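Local atomic coordinates of racemase (Pseudovibrio sp. JE062, PDB entry 3MKC), a protein that is a racemase-type member of the enolase superfamily, pairing an enolase-type N-terminal domain with a TIM-barrel-like domain. Residues G98-G103 and R269-E274; A324-Q329 and G364-P369; K159-L164 and K177-I182; I81-I86 and M112-L117; T217-V222 and H249-E254. One frame throughout, in Å; residues are numbered along the deposited sequence.

Interaction 1: G98-G103 and R269-E274; sequences GMRGLG and RFEAEE
Arg100 lays the end of its guanidinium group beside the root of Phe270, with NH2 3.3 Å from Phe270 CB and 3.6 Å from CD2 of the ring. The contact is a surface junction between the two domains of an enolase-superfamily fold: Arg100 sits in the loop that leads into helix 102-122 of the N-terminal domain, and Phe270 and Glu271 lie on helix 268-277 of the barrel-like domain. The two side chains cross at about a right angle, although the guanidinium and phenyl planes are only 24° apart. Arg100 is bent at its second torsion (chi2 -72°), which folds the chain back so that NH1 donates a nearly straight hydrogen bond to Met99 O, in the guanidinium plane but well above the plane of that carbonyl; NH1 also has a weak bond to the hydroxyl of Tyr91. Glu271 comes past in the opposite direction and brings OE2 to the edge of the guanidinium. The resulting salt bridge is long, 3.9 Å from Arg100 NE to Glu271 OE2, and the charges therefore probably attract only modestly. The other carboxylate oxygen, OE1, accepts from the backbone N of Thr267, which ties the acid to the start of its own helix. A water completes the link, donating to Glu271 OE2 at 2.8 Å and accepting from Gly101 N at 3.2 Å.

Interaction 2: A324-Q329 and G364-P369; sequences AAIHYQ and GGFAKP
His327 ND1 accepts a hydrogen bond from the backbone N of Tyr127, in helix 126-129, and with its ring steadied in this way the imidazole offers a face to Pro369. In this barrel-like enolase C-terminal domain the contact joins helix 319-331 to the chain running out of the short strand 366-367, whose Phe366 is hydrogen-bonded through its backbone to Val138 of strand 137-143. No hydrogen bond passes between the two segments, and they are held by two CH-pi contacts of opposite sense, the helix supplying a ring to one and a methyl group to the other. In the first, Pro369 CG stands over the His327 ring, 3.8 Å from its centroid and displaced toward the rim, while Pro369 CB approaches His327 CE1 to 3.4 Å. In the second, Ile326 CD1 lies above the Phe366 ring, 3.8 Å from the centroid and 14° off the normal; the two side chains cross at about a right angle. The branching of Ile326 explains how one residue serves both partners. Its CG1 arm runs on fully extended (chi2 175°), carrying CD1 out to the phenyl face, and the other branch turns to the proline. Phe366 also meets the ring of Tyr340, so the buried phenyl is packed from the barrel as well. Between the two ring contacts, Ile326 CG2 rests against Pro369 CG at 3.8 Å.

Interaction 3: K159-L164 and K177-I182; sequences KGYAPL and KVCVPI
Helix 154-170 passes strand 175-179 with Tyr161 nearest to Val178, their CA atoms 8.2 Å apart, and a single aromatic side chain bridges that gap. The Tyr161 ring reaches from the helix to the strand, where its hydroxyl meets the backbone and its ring carbons meet a valine. Cys179 N donates to Tyr161 OH at 2.9 Å, with an N-H...O angle of 148°, so the bond is moderately bent. The same hydroxyl is hydrogen-bonded to Leu144 O, beyond the end of strand 137-143. One buried oxygen is thus gripped by the backbones of two chain segments, a way of satisfying a polar atom within otherwise apolar packing. The helix and strand belong to a beta-alpha-beta crossover: strand 137-143, helix 154-170 and strand 175-179 follow one another along the chain, and the two strands pair in parallel in the sheet of the barrel-like domain. Tyr161 therefore ties the crossover helix to the second strand and to the chain just after the first. Beside the polar bond, Val178 CG1 packs against Tyr161 CE1 at 3.7 Å, approaching the ring obliquely. This methyl stands anti to its own carbonyl carbon (chi1 -61°), which places it alongside the ring. Leu198 and Tyr194 of helix 188-202 also touch the Tyr161 side chain. At the far end of the phenol, Cys179 CB and SG lie close to the hydroxyl, with CB 3.9 Å from Tyr161 OH.

Interaction 4: I81-I86 and M112-L117; sequences IEINAI and MALYDL
Ile83 packs tightly on the Tyr115 ring, its CD1 methyl over the centre of one face, 3.5 Å from the centroid and 10° off the normal. This CH-pi contact belongs to a helix-helix packing in the enolase-type N-terminal domain, between the first turn of helix 83-93 and the middle of helix 102-122. The extended CG1 arm of Ile83 (chi2 -180°) carries CD1 to the ring, and the other branch lies above the same face, out toward its rim, with CG2 3.6 Å from Tyr115 CE2. The phenol reaches onward to a hydrogen bond between its OH and Thr295 OG1 of helix 293-306, which holds the far end of the ring against the barrel-like domain. Contacts to Leu114 are looser: Ile83 CG1 stays 4.1 Å from Leu114 CB as the side chains slide past each other. Asn84, next along the helix, is solvent-exposed and its CB points away from helix 102-122. One turn further along helix 83-93, Ile86 CG2 meets Leu114 CD1 at 4.0 Å.

Interaction 5: T217-V222 and H249-E254; sequences TDWYEV and HAKLVE
Trp219 turns one face of its indole to Lys251, and the aliphatic part of the lysine runs across that face at a slant. Lys251 CB lies over the same face near the ring fusion, 3.4 Å from Trp219 CD2, whereas CG stands almost exactly above the five-membered ring, 3.7 Å from its centroid and 5° off the normal, a CH-pi contact. Two bends in the lysine chain, at chi2 and chi4, let its methylenes follow the indole while the ammonium group swings clear. Lys251 NZ is 5.7 Å from the centroid of that five-membered ring, so any cation-pi attraction is weak at most. The indole is set for this by a first torsion of 73°, which places CG between the backbone N and the carbonyl carbon; its opposite face lies against CB of Tyr220. Within the barrel-like domain the contact joins the start of helix 219-228 to helix 246-255, two successive helices with strand 236-238 between them in the chain. Asp218 is the N-cap of the first, its OD1 accepting a weak hydrogen bond from Tyr220 N. On the buried side, Leu252 and Val222 cross at about a right angle, and Leu252 CD2 touches both Val222 CG1, at 3.6 Å, and the backbone Trp219 O, at 3.2 Å. Leu252 also touches Thr240 and Leu241, in the loop between strand 236-238 and its own helix.

Overall arrangement
Interactions 2, 3 and 5 lie within the barrel-like domain, interaction 4 within the N-terminal domain, and interaction 1 joins the two. Along the chain, interactions 3 and 5 are nested inside the loop that interaction 1 closes; interaction 4 crosses interaction 1, both using helix 102-122, and interaction 2 comes last. Interactions 2 and 3 reach the same sheet, with centres 25 Å apart. Interactions 4 and 5, on opposite sides of the chain's centre, are 39 Å apart between centres. Interactions 2 and 4 touch directly, Ala324 CB packing on the selenium of Met112 at 4.1 Å. The domains therefore meet at the surface in interaction 1 and also in the interior, where interactions 2 and 4 touch.

Interaction 1: G98-G103 and R269-E274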
# COMPACT_ATOMS: atom_id res chain seq x y z
N GLY A 98 -1.90 16.03 -13.07
CA GLY A 98 -1.70 15.20 -11.90
C GLY A 98 -2.93 14.74 -11.13
O GLY A 98 -2.79 14.22 -10.03
N MSE A 99 -4.12 14.91 -11.70
CA MSE A 99 -5.33 14.51 -11.00
C MSE A 99 -5.47 13.01 -10.84
O MSE A 99 -6.15 12.54 -9.93
CB MSE A 99 -6.58 15.02 -11.71
CG MSE A 99 -6.88 16.47 -11.43
SE MSE A 99 -8.62 16.93 -12.05
CE MSE A 99 -8.28 16.70 -13.92
N ARG A 100 -4.84 12.27 -11.75
CA ARG A 100 -4.88 10.81 -11.71
C ARG A 100 -3.55 10.31 -12.25
O ARG A 100 -2.73 11.10 -12.74
CB ARG A 100 -6.00 10.27 -12.61
CG ARG A 100 -7.40 10.82 -12.31
CD ARG A 100 -7.99 10.27 -11.03
NE ARG A 100 -9.41 10.60 -10.92
CZ ARG A 100 -9.89 11.78 -10.51
NH1 ARG A 100 -9.06 12.75 -10.14
NH2 ARG A 100 -11.20 11.99 -10.52
N GLY A 101 -3.32 9.01 -12.16
CA GLY A 101 -2.09 8.45 -12.70
C GLY A 101 -0.78 8.81 -12.03
O GLY A 101 -0.72 9.08 -10.83
N LEU A 102 0.28 8.83 -12.83
CA LEU A 102 1.64 9.10 -12.35
C LEU A 102 1.78 10.30 -11.42
O LEU A 102 2.43 10.21 -10.38
CB LEU A 102 2.59 9.31 -13.55
CG LEU A 102 4.07 9.44 -13.19
CD1 LEU A 102 4.68 8.05 -13.11
CD2 LEU A 102 4.80 10.25 -14.26
N GLY A 103 1.18 11.42 -11.80
CA GLY A 103 1.27 12.61 -10.98
C GLY A 103 0.87 12.37 -9.54
O GLY A 103 1.46 12.93 -8.63
N ARG A 269 -9.71 9.44 -4.08
CA ARG A 269 -10.94 8.96 -3.47
C ARG A 269 -12.04 8.96 -4.52
O ARG A 269 -13.08 8.35 -4.32
CB ARG A 269 -11.32 9.88 -2.31
CG ARG A 269 -11.44 11.35 -2.69
CD ARG A 269 -11.64 12.20 -1.44
NE ARG A 269 -11.91 13.61 -1.74
CZ ARG A 269 -11.01 14.45 -2.23
NH1 ARG A 269 -9.78 14.04 -2.49
NH2 ARG A 269 -11.34 15.72 -2.48
N PHE A 270 -11.80 9.64 -5.63
CA PHE A 270 -12.80 9.70 -6.69
C PHE A 270 -12.93 8.36 -7.40
O PHE A 270 -14.03 7.91 -7.73
CB PHE A 270 -12.44 10.81 -7.67
CG PHE A 270 -12.27 12.15 -7.01
CD1 PHE A 270 -13.31 12.71 -6.28
CD2 PHE A 270 -11.06 12.83 -7.07
CE1 PHE A 270 -13.15 13.92 -5.61
CE2 PHE A 270 -10.89 14.04 -6.40
CZ PHE A 270 -11.93 14.59 -5.68
N GLU A 271 -11.79 7.72 -7.66
CA GLU A 271 -11.82 6.42 -8.31
C GLU A 271 -12.30 5.42 -7.27
O GLU A 271 -13.07 4.53 -7.59
CB GLU A 271 -10.43 6.01 -8.82
CG GLU A 271 -10.00 6.83 -10.03
CD GLU A 271 -8.78 6.28 -10.74
OE1 GLU A 271 -8.25 5.22 -10.33
OE2 GLU A 271 -8.36 6.92 -11.73
N ALA A 272 -11.86 5.59 -6.03
CA ALA A 272 -12.29 4.68 -4.97
C ALA A 272 -13.81 4.69 -4.82
O ALA A 272 -14.43 3.64 -4.65
CB ALA A 272 -11.63 5.04 -3.65
N GLU A 273 -14.42 5.87 -4.86
CA GLU A 273 -15.86 5.96 -4.71
C GLU A 273 -16.56 5.18 -5.82
O GLU A 273 -17.56 4.51 -5.56
CB GLU A 273 -16.31 7.43 -4.75
CG GLU A 273 -17.81 7.63 -4.58
CD GLU A 273 -18.58 7.44 -5.88
OE1 GLU A 273 -18.12 7.95 -6.92
OE2 GLU A 273 -19.64 6.78 -5.85
N GLU A 274 -16.03 5.24 -7.04
CA GLU A 274 -16.64 4.52 -8.15
C GLU A 274 -16.50 3.01 -7.92
O GLU A 274 -17.40 2.24 -8.24
CB GLU A 274 -16.00 4.95 -9.48
CG GLU A 274 -16.60 4.27 -10.70
CD GLU A 274 -16.00 4.75 -12.01
OE1 GLU A 274 -14.82 5.17 -12.03
OE2 GLU A 274 -16.71 4.70 -13.04
O HOH W 1 -5.59 6.86 -11.73

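Interaction 2: A324-Q329 and G364-P369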
# COMPACT_ATOMS: atom_id res chain seq x y z
N ALA A 324 4.48 3.36 7.18
CA ALA A 324 3.24 4.11 7.04
C ALA A 324 2.05 3.17 7.21
O ALA A 324 1.05 3.54 7.82
CB ALA A 324 3.17 4.79 5.66
N ALA A 325 2.20 1.95 6.70
CA ALA A 325 1.14 0.94 6.77
C ALA A 325 0.77 0.58 8.21
O ALA A 325 -0.40 0.38 8.53
CB ALA A 325 1.56 -0.32 6.00
N ILE A 326 1.77 0.49 9.08
CA ILE A 326 1.48 0.16 10.47
C ILE A 326 0.75 1.33 11.13
O ILE A 326 -0.21 1.15 11.88
CB ILE A 326 2.78 -0.14 11.26
CG1 ILE A 326 3.38 -1.46 10.76
CG2 ILE A 326 2.47 -0.23 12.75
CD1 ILE A 326 4.73 -1.80 11.37
N HIS A 327 1.20 2.55 10.84
CA HIS A 327 0.56 3.72 11.43
C HIS A 327 -0.85 3.83 10.89
O HIS A 327 -1.78 4.19 11.61
CB HIS A 327 1.37 4.98 11.11
CG HIS A 327 2.61 5.11 11.94
ND1 HIS A 327 2.66 5.89 13.07
CD2 HIS A 327 3.84 4.55 11.80
CE1 HIS A 327 3.87 5.80 13.61
NE2 HIS A 327 4.60 5.00 12.86
N TYR A 328 -1.01 3.49 9.61
CA TYR A 328 -2.32 3.50 8.97
C TYR A 328 -3.28 2.53 9.67
O TYR A 328 -4.38 2.91 10.08
CB TYR A 328 -2.19 3.09 7.50
CG TYR A 328 -3.53 2.74 6.87
CD1 TYR A 328 -4.36 3.73 6.37
CD2 TYR A 328 -4.00 1.42 6.88
CE1 TYR A 328 -5.64 3.43 5.90
CE2 TYR A 328 -5.27 1.11 6.42
CZ TYR A 328 -6.09 2.12 5.94
OH TYR A 328 -7.37 1.83 5.52
N GLN A 329 -2.85 1.28 9.83
CA GLN A 329 -3.72 0.29 10.46
C GLN A 329 -4.13 0.65 11.88
O GLN A 329 -5.23 0.33 12.30
CB GLN A 329 -3.07 -1.10 10.44
CG GLN A 329 -4.04 -2.21 10.84
CD GLN A 329 -5.11 -2.49 9.79
OE1 GLN A 329 -5.29 -1.71 8.86
NE2 GLN A 329 -5.82 -3.60 9.95
N GLY A 364 2.75 -12.62 15.40
CA GLY A 364 2.01 -12.24 14.21
C GLY A 364 1.38 -10.85 14.26
O GLY A 364 0.50 -10.54 13.46
N GLY A 365 1.84 -10.01 15.18
CA GLY A 365 1.27 -8.68 15.29
C GLY A 365 2.26 -7.60 15.67
O GLY A 365 3.33 -7.89 16.21
N PHE A 366 1.90 -6.35 15.40
CA PHE A 366 2.74 -5.21 15.71
C PHE A 366 2.20 -4.39 16.87
O PHE A 366 0.99 -4.24 17.01
CB PHE A 366 2.88 -4.30 14.49
CG PHE A 366 3.63 -4.91 13.35
CD1 PHE A 366 4.94 -5.35 13.52
CD2 PHE A 366 3.03 -5.07 12.11
CE1 PHE A 366 5.65 -5.93 12.48
CE2 PHE A 366 3.73 -5.65 11.05
CZ PHE A 366 5.04 -6.08 11.23
N ALA A 367 3.10 -3.88 17.70
CA ALA A 367 2.72 -3.06 18.83
C ALA A 367 2.64 -1.62 18.34
O ALA A 367 3.10 -1.32 17.24
CB ALA A 367 3.77 -3.17 19.94
N LYS A 368 2.08 -0.74 19.15
CA LYS A 368 1.96 0.66 18.77
C LYS A 368 3.33 1.31 18.57
O LYS A 368 4.23 1.13 19.39
CB LYS A 368 1.19 1.44 19.84
CG LYS A 368 -0.22 0.91 20.06
CD LYS A 368 -1.10 1.89 20.82
CE LYS A 368 -0.63 2.09 22.24
NZ LYS A 368 -1.63 2.91 23.01
N PRO A 369 3.51 2.04 17.46
CA PRO A 369 4.80 2.69 17.23
C PRO A 369 5.10 3.65 18.37
O PRO A 369 4.20 4.28 18.92
CB PRO A 369 4.58 3.41 15.90
CG PRO A 369 3.65 2.48 15.18
CD PRO A 369 2.65 2.13 16.27

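Interaction 3: K159-L164 and K177-I182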
# COMPACT_ATOMS: atom_id res chain seq x y z
N LYS A 159 5.05 -26.83 -4.54
CA LYS A 159 6.24 -27.17 -3.76
C LYS A 159 6.90 -25.89 -3.27
O LYS A 159 7.32 -25.81 -2.12
CB LYS A 159 7.21 -27.98 -4.61
N GLY A 160 6.98 -24.89 -4.15
CA GLY A 160 7.60 -23.63 -3.78
C GLY A 160 6.89 -22.88 -2.67
O GLY A 160 7.52 -22.24 -1.82
N TYR A 161 5.56 -22.95 -2.66
CA TYR A 161 4.79 -22.27 -1.63
C TYR A 161 4.81 -22.99 -0.29
O TYR A 161 4.85 -22.35 0.76
CB TYR A 161 3.34 -22.10 -2.10
CG TYR A 161 3.03 -20.72 -2.64
CD1 TYR A 161 2.92 -19.62 -1.79
CD2 TYR A 161 2.87 -20.51 -4.01
CE1 TYR A 161 2.66 -18.34 -2.28
CE2 TYR A 161 2.62 -19.23 -4.52
CZ TYR A 161 2.52 -18.16 -3.64
OH TYR A 161 2.28 -16.89 -4.15
N ALA A 162 4.79 -24.31 -0.33
CA ALA A 162 4.77 -25.13 0.88
C ALA A 162 5.63 -24.65 2.04
O ALA A 162 5.12 -24.41 3.14
CB ALA A 162 5.13 -26.59 0.53
N PRO A 163 6.95 -24.49 1.84
CA PRO A 163 7.80 -24.03 2.93
C PRO A 163 7.46 -22.63 3.44
O PRO A 163 7.66 -22.33 4.62
CB PRO A 163 9.21 -24.13 2.35
CG PRO A 163 8.98 -23.88 0.90
CD PRO A 163 7.74 -24.70 0.61
N LEU A 164 6.96 -21.78 2.55
CA LEU A 164 6.59 -20.42 2.95
C LEU A 164 5.36 -20.49 3.84
O LEU A 164 5.27 -19.81 4.85
CB LEU A 164 6.30 -19.56 1.72
CG LEU A 164 7.50 -19.22 0.83
CD1 LEU A 164 7.05 -18.40 -0.37
CD2 LEU A 164 8.52 -18.45 1.64
N LYS A 177 -1.34 -14.23 1.75
CA LYS A 177 -1.91 -14.12 0.42
C LYS A 177 -1.00 -14.85 -0.55
O LYS A 177 0.21 -14.67 -0.53
CB LYS A 177 -2.03 -12.66 -0.01
CG LYS A 177 -2.70 -12.49 -1.37
CD LYS A 177 -3.07 -11.04 -1.65
CE LYS A 177 -1.85 -10.18 -1.95
NZ LYS A 177 -2.23 -8.76 -2.20
N VAL A 178 -1.59 -15.69 -1.39
CA VAL A 178 -0.85 -16.43 -2.39
C VAL A 178 -1.26 -15.87 -3.74
O VAL A 178 -2.26 -15.16 -3.83
CB VAL A 178 -1.18 -17.93 -2.34
CG1 VAL A 178 -0.80 -18.50 -0.97
CG2 VAL A 178 -2.66 -18.14 -2.61
N CYS A 179 -0.51 -16.18 -4.78
CA CYS A 179 -0.83 -15.68 -6.12
C CYS A 179 -0.85 -16.81 -7.13
O CYS A 179 -0.24 -17.86 -6.92
CB CYS A 179 0.21 -14.66 -6.58
SG CYS A 179 0.68 -13.42 -5.37
N VAL A 180 -1.55 -16.57 -8.23
CA VAL A 180 -1.59 -17.53 -9.33
C VAL A 180 -0.60 -16.95 -10.32
O VAL A 180 -0.83 -15.87 -10.87
CB VAL A 180 -2.99 -17.60 -9.99
CG1 VAL A 180 -2.97 -18.56 -11.17
CG2 VAL A 180 -4.03 -18.05 -8.98
N PRO A 181 0.53 -17.63 -10.55
CA PRO A 181 1.54 -17.14 -11.49
C PRO A 181 0.96 -16.64 -12.82
O PRO A 181 0.19 -17.35 -13.47
CB PRO A 181 2.45 -18.35 -11.67
CG PRO A 181 2.42 -18.96 -10.30
CD PRO A 181 0.94 -18.93 -9.98
N ILE A 182 1.34 -15.43 -13.20
CA ILE A 182 0.86 -14.81 -14.44
C ILE A 182 0.93 -15.68 -15.69
O ILE A 182 -0.09 -16.03 -16.28
CB ILE A 182 1.64 -13.52 -14.72
CG1 ILE A 182 1.52 -12.57 -13.52
CG2 ILE A 182 1.11 -12.85 -15.98
CD1 ILE A 182 2.21 -11.24 -13.72

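Interaction 4: I81-I86 and M112-L117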
# COMPACT_ATOMS: atom_id res chain seq x y z
N ILE A 81 2.62 20.71 9.56
CA ILE A 81 1.45 20.29 10.33
C ILE A 81 0.13 20.41 9.55
O ILE A 81 -0.82 19.69 9.85
CB ILE A 81 1.35 21.08 11.66
CG1 ILE A 81 0.16 20.58 12.48
CG2 ILE A 81 1.18 22.57 11.37
CD1 ILE A 81 0.23 19.12 12.85
N GLU A 82 0.08 21.29 8.56
CA GLU A 82 -1.15 21.47 7.78
C GLU A 82 -1.14 20.51 6.59
O GLU A 82 -1.24 20.92 5.44
CB GLU A 82 -1.25 22.91 7.27
CG GLU A 82 -1.11 23.97 8.35
CD GLU A 82 -1.57 25.33 7.90
OE1 GLU A 82 -0.98 25.88 6.94
OE2 GLU A 82 -2.53 25.86 8.49
N ILE A 83 -1.05 19.22 6.89
CA ILE A 83 -0.99 18.20 5.85
C ILE A 83 -2.19 18.20 4.93
O ILE A 83 -2.04 18.07 3.71
CB ILE A 83 -0.82 16.80 6.46
CG1 ILE A 83 0.32 16.82 7.47
CG2 ILE A 83 -0.54 15.79 5.36
CD1 ILE A 83 0.59 15.49 8.14
N ASN A 84 -3.38 18.33 5.50
CA ASN A 84 -4.61 18.33 4.72
C ASN A 84 -4.67 19.51 3.75
O ASN A 84 -5.05 19.35 2.58
CB ASN A 84 -5.81 18.37 5.66
CG ASN A 84 -7.14 18.30 4.93
OD1 ASN A 84 -7.84 19.31 4.80
ND2 ASN A 84 -7.49 17.11 4.45
N ALA A 85 -4.30 20.69 4.24
CA ALA A 85 -4.32 21.89 3.41
C ALA A 85 -3.25 21.86 2.32
O ALA A 85 -3.49 22.30 1.20
CB ALA A 85 -4.14 23.13 4.29
N ILE A 86 -2.07 21.34 2.64
CA ILE A 86 -1.00 21.27 1.65
C ILE A 86 -1.41 20.29 0.55
O ILE A 86 -1.13 20.50 -0.62
CB ILE A 86 0.31 20.81 2.30
CG1 ILE A 86 0.73 21.83 3.37
CG2 ILE A 86 1.40 20.68 1.24
CD1 ILE A 86 1.89 21.40 4.23
N MSE A 112 3.09 11.37 2.42
CA MSE A 112 3.66 10.43 3.38
C MSE A 112 4.79 11.09 4.16
O MSE A 112 4.90 10.93 5.38
CB MSE A 112 4.18 9.21 2.64
CG MSE A 112 4.57 8.05 3.54
SE MSE A 112 5.15 6.54 2.49
CE MSE A 112 3.93 6.80 1.00
N ALA A 113 5.64 11.82 3.45
CA ALA A 113 6.78 12.48 4.09
C ALA A 113 6.36 13.58 5.07
O ALA A 113 7.10 13.90 6.00
CB ALA A 113 7.70 13.06 3.02
N LEU A 114 5.19 14.17 4.86
CA LEU A 114 4.72 15.21 5.76
C LEU A 114 4.33 14.63 7.10
O LEU A 114 4.52 15.25 8.14
CB LEU A 114 3.54 15.97 5.15
CG LEU A 114 3.92 16.87 3.97
CD1 LEU A 114 2.66 17.50 3.40
CD2 LEU A 114 4.91 17.94 4.42
N TYR A 115 3.78 13.41 7.09
CA TYR A 115 3.40 12.78 8.34
C TYR A 115 4.66 12.49 9.15
O TYR A 115 4.65 12.58 10.38
CB TYR A 115 2.63 11.48 8.06
CG TYR A 115 1.18 11.75 7.72
CD1 TYR A 115 0.24 11.95 8.74
CD2 TYR A 115 0.76 11.89 6.40
CE1 TYR A 115 -1.07 12.29 8.45
CE2 TYR A 115 -0.56 12.23 6.10
CZ TYR A 115 -1.47 12.43 7.12
OH TYR A 115 -2.76 12.81 6.84
N ASP A 116 5.74 12.14 8.46
CA ASP A 116 6.99 11.84 9.15
C ASP A 116 7.57 13.14 9.69
O ASP A 116 7.96 13.22 10.85
CB ASP A 116 7.97 11.17 8.18
CG ASP A 116 9.21 10.62 8.87
OD1 ASP A 116 9.09 10.16 10.03
OD2 ASP A 116 10.29 10.62 8.25
N LEU A 117 7.60 14.17 8.85
CA LEU A 117 8.13 15.46 9.27
C LEU A 117 7.32 16.12 10.39
O LEU A 117 7.87 16.52 11.41
CB LEU A 117 8.22 16.41 8.07
CG LEU A 117 8.68 17.83 8.34
CD1 LEU A 117 9.98 17.82 9.15
CD2 LEU A 117 8.88 18.55 7.01

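Interaction 5: T217-V222 and H249-E254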
# COMPACT_ATOMS: atom_id res chain seq x y z
N THR A 217 -11.03 -12.15 -17.82
CA THR A 217 -11.73 -11.03 -18.46
C THR A 217 -13.24 -11.24 -18.50
O THR A 217 -14.00 -10.29 -18.70
CB THR A 217 -11.25 -10.81 -19.91
OG1 THR A 217 -11.47 -12.00 -20.67
CG2 THR A 217 -9.77 -10.47 -19.94
N ASP A 218 -13.67 -12.49 -18.30
CA ASP A 218 -15.09 -12.84 -18.32
C ASP A 218 -15.58 -13.11 -16.90
O ASP A 218 -15.18 -14.08 -16.28
CB ASP A 218 -15.29 -14.07 -19.21
CG ASP A 218 -16.73 -14.57 -19.21
OD1 ASP A 218 -17.64 -13.76 -18.96
OD2 ASP A 218 -16.94 -15.77 -19.48
N TRP A 219 -16.46 -12.25 -16.39
CA TRP A 219 -16.97 -12.42 -15.03
C TRP A 219 -17.66 -13.75 -14.78
O TRP A 219 -17.62 -14.28 -13.67
CB TRP A 219 -17.95 -11.30 -14.66
CG TRP A 219 -19.28 -11.40 -15.34
CD1 TRP A 219 -19.64 -10.81 -16.51
CD2 TRP A 219 -20.43 -12.13 -14.88
NE1 TRP A 219 -20.95 -11.12 -16.81
CE2 TRP A 219 -21.45 -11.93 -15.83
CE3 TRP A 219 -20.69 -12.93 -13.76
CZ2 TRP A 219 -22.72 -12.51 -15.70
CZ3 TRP A 219 -21.95 -13.50 -13.62
CH2 TRP A 219 -22.95 -13.29 -14.59
N TYR A 220 -18.31 -14.29 -15.81
CA TYR A 220 -19.02 -15.55 -15.67
C TYR A 220 -18.05 -16.69 -15.35
O TYR A 220 -18.29 -17.50 -14.45
CB TYR A 220 -19.79 -15.85 -16.97
CG TYR A 220 -20.69 -17.06 -16.88
CD1 TYR A 220 -22.00 -16.94 -16.41
CD2 TYR A 220 -20.23 -18.31 -17.25
CE1 TYR A 220 -22.84 -18.06 -16.32
CE2 TYR A 220 -21.05 -19.43 -17.16
CZ TYR A 220 -22.35 -19.30 -16.70
OH TYR A 220 -23.14 -20.41 -16.61
N GLU A 221 -16.95 -16.76 -16.09
CA GLU A 221 -15.95 -17.80 -15.86
C GLU A 221 -15.37 -17.66 -14.45
O GLU A 221 -15.14 -18.65 -13.75
CB GLU A 221 -14.85 -17.69 -16.92
CG GLU A 221 -13.72 -18.69 -16.78
CD GLU A 221 -12.72 -18.61 -17.93
OE1 GLU A 221 -12.20 -17.50 -18.19
OE2 GLU A 221 -12.45 -19.65 -18.56
N VAL A 222 -15.14 -16.42 -14.02
CA VAL A 222 -14.59 -16.19 -12.68
C VAL A 222 -15.60 -16.63 -11.61
O VAL A 222 -15.22 -17.27 -10.64
CB VAL A 222 -14.24 -14.71 -12.47
CG1 VAL A 222 -13.71 -14.49 -11.06
CG2 VAL A 222 -13.19 -14.28 -13.48
N HIS A 249 -16.84 -6.44 -11.93
CA HIS A 249 -16.66 -6.80 -10.53
C HIS A 249 -18.03 -6.85 -9.84
O HIS A 249 -18.28 -7.72 -9.00
CB HIS A 249 -15.74 -5.80 -9.84
CG HIS A 249 -14.30 -5.94 -10.22
ND1 HIS A 249 -13.82 -5.60 -11.46
CD2 HIS A 249 -13.24 -6.40 -9.52
CE1 HIS A 249 -12.52 -5.84 -11.51
NE2 HIS A 249 -12.14 -6.32 -10.34
N ALA A 250 -18.93 -5.94 -10.19
CA ALA A 250 -20.25 -5.93 -9.57
C ALA A 250 -20.94 -7.27 -9.84
O ALA A 250 -21.66 -7.80 -8.98
CB ALA A 250 -21.10 -4.77 -10.12
N LYS A 251 -20.73 -7.81 -11.03
CA LYS A 251 -21.32 -9.10 -11.40
C LYS A 251 -20.82 -10.18 -10.47
O LYS A 251 -21.60 -11.00 -9.98
CB LYS A 251 -20.96 -9.46 -12.85
CG LYS A 251 -21.73 -8.69 -13.90
CD LYS A 251 -23.19 -9.09 -13.92
CE LYS A 251 -23.89 -8.62 -15.18
NZ LYS A 251 -24.00 -7.13 -15.24
N LEU A 252 -19.51 -10.19 -10.23
CA LEU A 252 -18.92 -11.19 -9.34
C LEU A 252 -19.53 -11.05 -7.95
O LEU A 252 -19.82 -12.05 -7.29
CB LEU A 252 -17.40 -11.01 -9.24
CG LEU A 252 -16.58 -11.33 -10.48
CD1 LEU A 252 -15.09 -11.14 -10.17
CD2 LEU A 252 -16.85 -12.77 -10.92
N VAL A 253 -19.71 -9.82 -7.51
CA VAL A 253 -20.30 -9.59 -6.20
C VAL A 253 -21.73 -10.12 -6.15
O VAL A 253 -22.14 -10.77 -5.19
CB VAL A 253 -20.32 -8.09 -5.83
CG1 VAL A 253 -21.14 -7.87 -4.54
CG2 VAL A 253 -18.90 -7.61 -5.62
N GLU A 254 -22.47 -9.83 -7.21
CA GLU A 254 -23.86 -10.25 -7.29
C GLU A 254 -24.04 -11.75 -7.48
O GLU A 254 -25.06 -12.32 -7.09
CB GLU A 254 -24.54 -9.52 -8.45
CG GLU A 254 -24.81 -8.06 -8.18
CD GLU A 254 -24.91 -7.23 -9.45
OE1 GLU A 254 -25.15 -7.81 -10.53
OE2 GLU A 254 -24.77 -6.00 -9.35